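Local coordinates for protein aldehyde dehydrogenase (PDB 3I44) that probably oxidises aldehydes to carboxylic acids with a nicotinamide cofactor, as other members of the aldehyde dehydrogenase family do, at residues N134-K137 and A138-F142; G480-W483 and G484-F488. The protein carries 1 engineered substitution. All coordinates share one frame; numbering follows the deposited sequence.

Interaction 1 (N134-K137 and A138-F142); sequences NFIK and AYKEF
With chi1 at -75°, I136 directs CG2 opposite its main-chain N, beside the carbonyl carbon, on the flank where K140 follows one turn later; bends at chi2 (143°) and again at chi3 fold the K140 chain back over that turn. The two side chains therefore run alongside each other in the same direction, with K140 CD 3.9 Å from I136 CG2. The same CD lies 3.5 Å from I136 O, so the methylenes of the lysine cover the carbonyl that its own backbone N uses. Beneath them runs the i to i+4 ladder of an alpha helix. Y139 N meets F135 O at 2.7 Å, while A138 N reaches N134 O at 3.0 Å. K140 N to I136 O measures 3.1 Å, and E141 N to K137 O, at 3.4 Å, is a weak bond near the end of the helix. A138 CB rests 3.4 Å from N134 O. This is the C-terminal end of helix 117-141: F135 packs on helix 174-188, I136 and Y139 face helix 84-100, and A138 joins F135 against I485 of helix 481-486.

Interaction 2 (G480-W483 and G484-F488); sequences GGLW and GIKEF
Around helix 481-486 the backbone is drawn into its first turn by G484 N, which bonds to G480 O at 3.0 Å and, weakly, to G481 O. The donor stands above the G480 carbonyl plane, 58° out of it. I485 N to G481 O (3.2 Å), K486 N to L482 O (3.1 Å) and E487 N to W483 O (3.2 Å) continue the i to i+4 pattern. G481 enters the turn with a positive phi of 50°, and at G484 the absence of a CB lets G480 N lie close against the CA. The helix lies just before strand 489-494, which pairs antiparallel with strand 156-168, as does strand 145-147, consistent with the small antiparallel oligomerisation sheet of aldehyde dehydrogenases. Among the side chains, K486 extends from CG onward and passes at a slant to L482, CE lying 4.2 Å from L482 CD2, while its CG covers L482 O. I485 turns CG1 onto G481 O at 3.6 Å. E487 holds CG beside its backbone N (chi1 -66°), which brings it to 3.5 Å from W483 O; its carboxylate atom OE2 accepts a hydrogen bond from R478 N. The W483 indole lies edge-to-face with Y467 and packs against L148 of the second subunit.

How the interactions relate
Following the chain from the N terminus, interaction 1 comes first, in the last turns of helix 117-141, and interaction 2 follows some 340 residues later, just before strand 489-494. Both are local helical turns, in series, neither nested nor crossed, and neither closes a long loop. In space they meet, with centres about 10 Å apart. The ring of F135 brings CE1 to 3.5 Å from G481 N, A138 CB lies 3.6 Å from L482 N, and F142 CD1 packs 3.6 Å from L482 CD2. The end of one helix is thus seated on the start of the other, tying helix 117-141 to the C-terminal part of the chain, with helix 174-188 touching both.

Interaction 1 (N134-K137 and A138-F142)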
loop_
_atom_site.group_PDB
_atom_site.type_symbol
_atom_site.label_atom_id
_atom_site.label_comp_id
_atom_site.label_asym_id
_atom_site.label_seq_id
_atom_site.Cartn_x
_atom_site.Cartn_y
_atom_site.Cartn_z
ATOM N N ASN A 134 19.737 6.031 -12.868
ATOM C CA ASN A 134 19.515 6.128 -11.443
ATOM C C ASN A 134 19.079 4.778 -10.810
ATOM O O ASN A 134 19.440 4.479 -9.658
ATOM C CB ASN A 134 18.574 7.270 -11.115
ATOM C CG ASN A 134 19.253 8.643 -11.241
ATOM O OD1 ASN A 134 20.395 8.827 -10.855
ATOM N ND2 ASN A 134 18.521 9.605 -11.743
ATOM N N PHE A 135 18.352 3.959 -11.573
ATOM C CA PHE A 135 18.044 2.587 -11.145
ATOM C C PHE A 135 19.328 1.731 -11.093
ATOM O O PHE A 135 19.541 0.991 -10.160
ATOM C CB PHE A 135 17.024 1.920 -12.087
ATOM C CG PHE A 135 15.608 2.432 -11.890
ATOM C CD1 PHE A 135 14.995 2.346 -10.650
ATOM C CD2 PHE A 135 14.925 3.015 -12.914
ATOM C CE1 PHE A 135 13.709 2.795 -10.474
ATOM C CE2 PHE A 135 13.645 3.490 -12.728
ATOM C CZ PHE A 135 13.038 3.383 -11.519
ATOM N N ILE A 136 20.168 1.852 -12.109
ATOM C CA ILE A 136 21.462 1.175 -12.120
ATOM C C ILE A 136 22.287 1.494 -10.879
ATOM O O ILE A 136 22.734 0.567 -10.199
ATOM C CB ILE A 136 22.246 1.497 -13.399
ATOM C CG1 ILE A 136 21.641 0.725 -14.575
ATOM C CG2 ILE A 136 23.743 1.163 -13.232
ATOM C CD1 ILE A 136 22.079 1.256 -15.924
ATOM N N LYS A 137 22.481 2.779 -10.586
ATOM C CA LYS A 137 23.183 3.192 -9.384
ATOM C C LYS A 137 22.540 2.609 -8.124
ATOM O O LYS A 137 23.249 2.048 -7.270
ATOM C CB LYS A 137 23.289 4.714 -9.265
ATOM C CG LYS A 137 23.949 5.158 -7.920
ATOM C CD LYS A 137 24.232 6.651 -7.856
ATOM C CE LYS A 137 24.950 7.013 -6.531
ATOM N NZ LYS A 137 24.644 8.448 -6.184
ATOM N N ALA A 138 21.214 2.744 -8.002
ATOM C CA ALA A 138 20.499 2.200 -6.839
ATOM C C ALA A 138 20.703 0.684 -6.729
ATOM O O ALA A 138 20.988 0.190 -5.660
ATOM C CB ALA A 138 18.977 2.548 -6.873
ATOM N N TYR A 139 20.608 -0.036 -7.844
ATOM C CA TYR A 139 20.704 -1.500 -7.810
ATOM C C TYR A 139 22.050 -1.960 -7.274
ATOM O O TYR A 139 22.126 -2.954 -6.569
ATOM C CB TYR A 139 20.552 -2.095 -9.181
ATOM C CG TYR A 139 20.089 -3.529 -9.238
ATOM C CD1 TYR A 139 18.895 -3.940 -8.614
ATOM C CD2 TYR A 139 20.771 -4.466 -10.002
ATOM C CE1 TYR A 139 18.438 -5.254 -8.731
ATOM C CE2 TYR A 139 20.305 -5.775 -10.128
ATOM C CZ TYR A 139 19.136 -6.157 -9.507
ATOM O OH TYR A 139 18.679 -7.460 -9.630
ATOM N N LYS A 140 23.092 -1.231 -7.644
ATOM C CA LYS A 140 24.442 -1.522 -7.175
ATOM C C LYS A 140 24.557 -1.355 -5.656
ATOM O O LYS A 140 25.261 -2.119 -5.032
ATOM C CB LYS A 140 25.482 -0.708 -7.978
ATOM C CG LYS A 140 25.833 -1.414 -9.300
ATOM C CD LYS A 140 26.076 -0.466 -10.514
ATOM C CE LYS A 140 27.509 0.048 -10.636
ATOM N NZ LYS A 140 27.641 1.042 -11.762
ATOM N N GLU A 141 23.820 -0.429 -5.055
ATOM C CA GLU A 141 23.763 -0.324 -3.592
ATOM C C GLU A 141 22.805 -1.291 -2.876
ATOM O O GLU A 141 22.787 -1.339 -1.654
ATOM C CB GLU A 141 23.402 1.114 -3.171
ATOM C CG GLU A 141 24.425 2.178 -3.652
ATOM C CD GLU A 141 25.872 1.859 -3.224
ATOM O OE1 GLU A 141 26.240 2.155 -2.053
ATOM O OE2 GLU A 141 26.639 1.310 -4.056
ATOM N N PHE A 142 21.988 -2.029 -3.617
ATOM C CA PHE A 142 20.913 -2.817 -3.008
ATOM C C PHE A 142 21.372 -4.231 -2.851
ATOM O O PHE A 142 22.088 -4.745 -3.684
ATOM C CB PHE A 142 19.687 -2.776 -3.920
ATOM C CG PHE A 142 18.577 -3.679 -3.511
ATOM C CD1 PHE A 142 17.765 -3.358 -2.447
ATOM C CD2 PHE A 142 18.280 -4.813 -4.261
ATOM C CE1 PHE A 142 16.713 -4.198 -2.085
ATOM C CE2 PHE A 142 17.245 -5.644 -3.906
ATOM C CZ PHE A 142 16.454 -5.326 -2.812
#

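Interaction 2 (G480-W483 and G484-F488)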
loop_
_atom_site.group_PDB
_atom_site.type_symbol
_atom_site.label_atom_id
_atom_site.label_comp_id
_atom_site.label_asym_id
_atom_site.label_seq_id
_atom_site.Cartn_x
_atom_site.Cartn_y
_atom_site.Cartn_z
ATOM N N GLY A 480 11.183 5.405 -8.632
ATOM C CA GLY A 480 12.533 5.894 -8.823
ATOM C C GLY A 480 13.523 5.396 -7.777
ATOM O O GLY A 480 13.179 5.193 -6.598
ATOM N N GLY A 481 14.779 5.224 -8.204
ATOM C CA GLY A 481 15.829 4.766 -7.301
ATOM C C GLY A 481 15.459 3.522 -6.492
ATOM O O GLY A 481 14.771 2.595 -6.969
ATOM N N LEU A 482 15.888 3.518 -5.237
ATOM C CA LEU A 482 15.701 2.335 -4.395
ATOM C C LEU A 482 14.228 2.135 -4.053
ATOM O O LEU A 482 13.760 0.996 -3.955
ATOM C CB LEU A 482 16.464 2.474 -3.087
ATOM C CG LEU A 482 17.731 1.646 -2.981
ATOM C CD1 LEU A 482 18.516 2.134 -1.746
ATOM C CD2 LEU A 482 17.331 0.181 -2.880
ATOM N N TRP A 483 13.523 3.249 -3.856
ATOM C CA TRP A 483 12.101 3.201 -3.522
ATOM C C TRP A 483 11.377 2.413 -4.607
ATOM O O TRP A 483 10.549 1.548 -4.311
ATOM C CB TRP A 483 11.501 4.613 -3.394
ATOM C CG TRP A 483 11.757 5.318 -2.042
ATOM C CD1 TRP A 483 11.005 5.201 -0.885
ATOM C CD2 TRP A 483 12.810 6.226 -1.736
ATOM N NE1 TRP A 483 11.525 5.985 0.094
ATOM C CE2 TRP A 483 12.642 6.618 -0.386
ATOM C CE3 TRP A 483 13.880 6.744 -2.466
ATOM C CZ2 TRP A 483 13.493 7.516 0.244
ATOM C CZ3 TRP A 483 14.750 7.628 -1.831
ATOM C CH2 TRP A 483 14.546 8.007 -0.482
ATOM N N GLY A 484 11.736 2.691 -5.861
ATOM C CA GLY A 484 11.022 2.170 -7.000
ATOM C C GLY A 484 11.270 0.693 -7.199
ATOM O O GLY A 484 10.345 -0.052 -7.536
ATOM N N ILE A 485 12.517 0.272 -6.960
ATOM C CA ILE A 485 12.882 -1.150 -7.014
ATOM C C ILE A 485 12.073 -1.944 -5.966
ATOM O O ILE A 485 11.580 -3.051 -6.262
ATOM C CB ILE A 485 14.406 -1.379 -6.805
ATOM C CG1 ILE A 485 15.186 -0.841 -8.006
ATOM C CG2 ILE A 485 14.710 -2.868 -6.656
ATOM C CD1 ILE A 485 16.667 -0.592 -7.774
ATOM N N LYS A 486 11.950 -1.369 -4.762
ATOM C CA LYS A 486 11.264 -2.050 -3.654
ATOM C C LYS A 486 9.743 -2.176 -3.832
ATOM O O LYS A 486 9.139 -3.088 -3.259
ATOM C CB LYS A 486 11.556 -1.406 -2.298
ATOM C CG LYS A 486 12.949 -1.744 -1.825
ATOM C CD LYS A 486 13.411 -0.898 -0.658
ATOM C CE LYS A 486 14.707 -1.440 -0.102
ATOM N NZ LYS A 486 15.183 -0.603 1.059
ATOM N N GLU A 487 9.116 -1.272 -4.573
ATOM C CA GLU A 487 7.702 -1.449 -4.870
ATOM C C GLU A 487 7.441 -2.769 -5.619
ATOM O O GLU A 487 6.322 -3.263 -5.602
ATOM C CB GLU A 487 7.147 -0.276 -5.700
ATOM C CG GLU A 487 7.115 1.089 -5.012
ATOM C CD GLU A 487 6.177 2.080 -5.728
ATOM O OE1 GLU A 487 6.247 2.202 -6.979
ATOM O OE2 GLU A 487 5.373 2.723 -5.023
ATOM N N PHE A 488 8.448 -3.341 -6.281
ATOM C CA PHE A 488 8.273 -4.628 -7.004
ATOM C C PHE A 488 8.770 -5.872 -6.228
ATOM O O PHE A 488 8.906 -6.985 -6.795
ATOM C CB PHE A 488 8.881 -4.531 -8.406
ATOM C CG PHE A 488 8.105 -3.599 -9.316
ATOM C CD1 PHE A 488 6.973 -4.046 -9.985
ATOM C CD2 PHE A 488 8.499 -2.269 -9.480
ATOM C CE1 PHE A 488 6.235 -3.169 -10.795
ATOM C CE2 PHE A 488 7.777 -1.393 -10.294
ATOM C CZ PHE A 488 6.649 -1.839 -10.944
#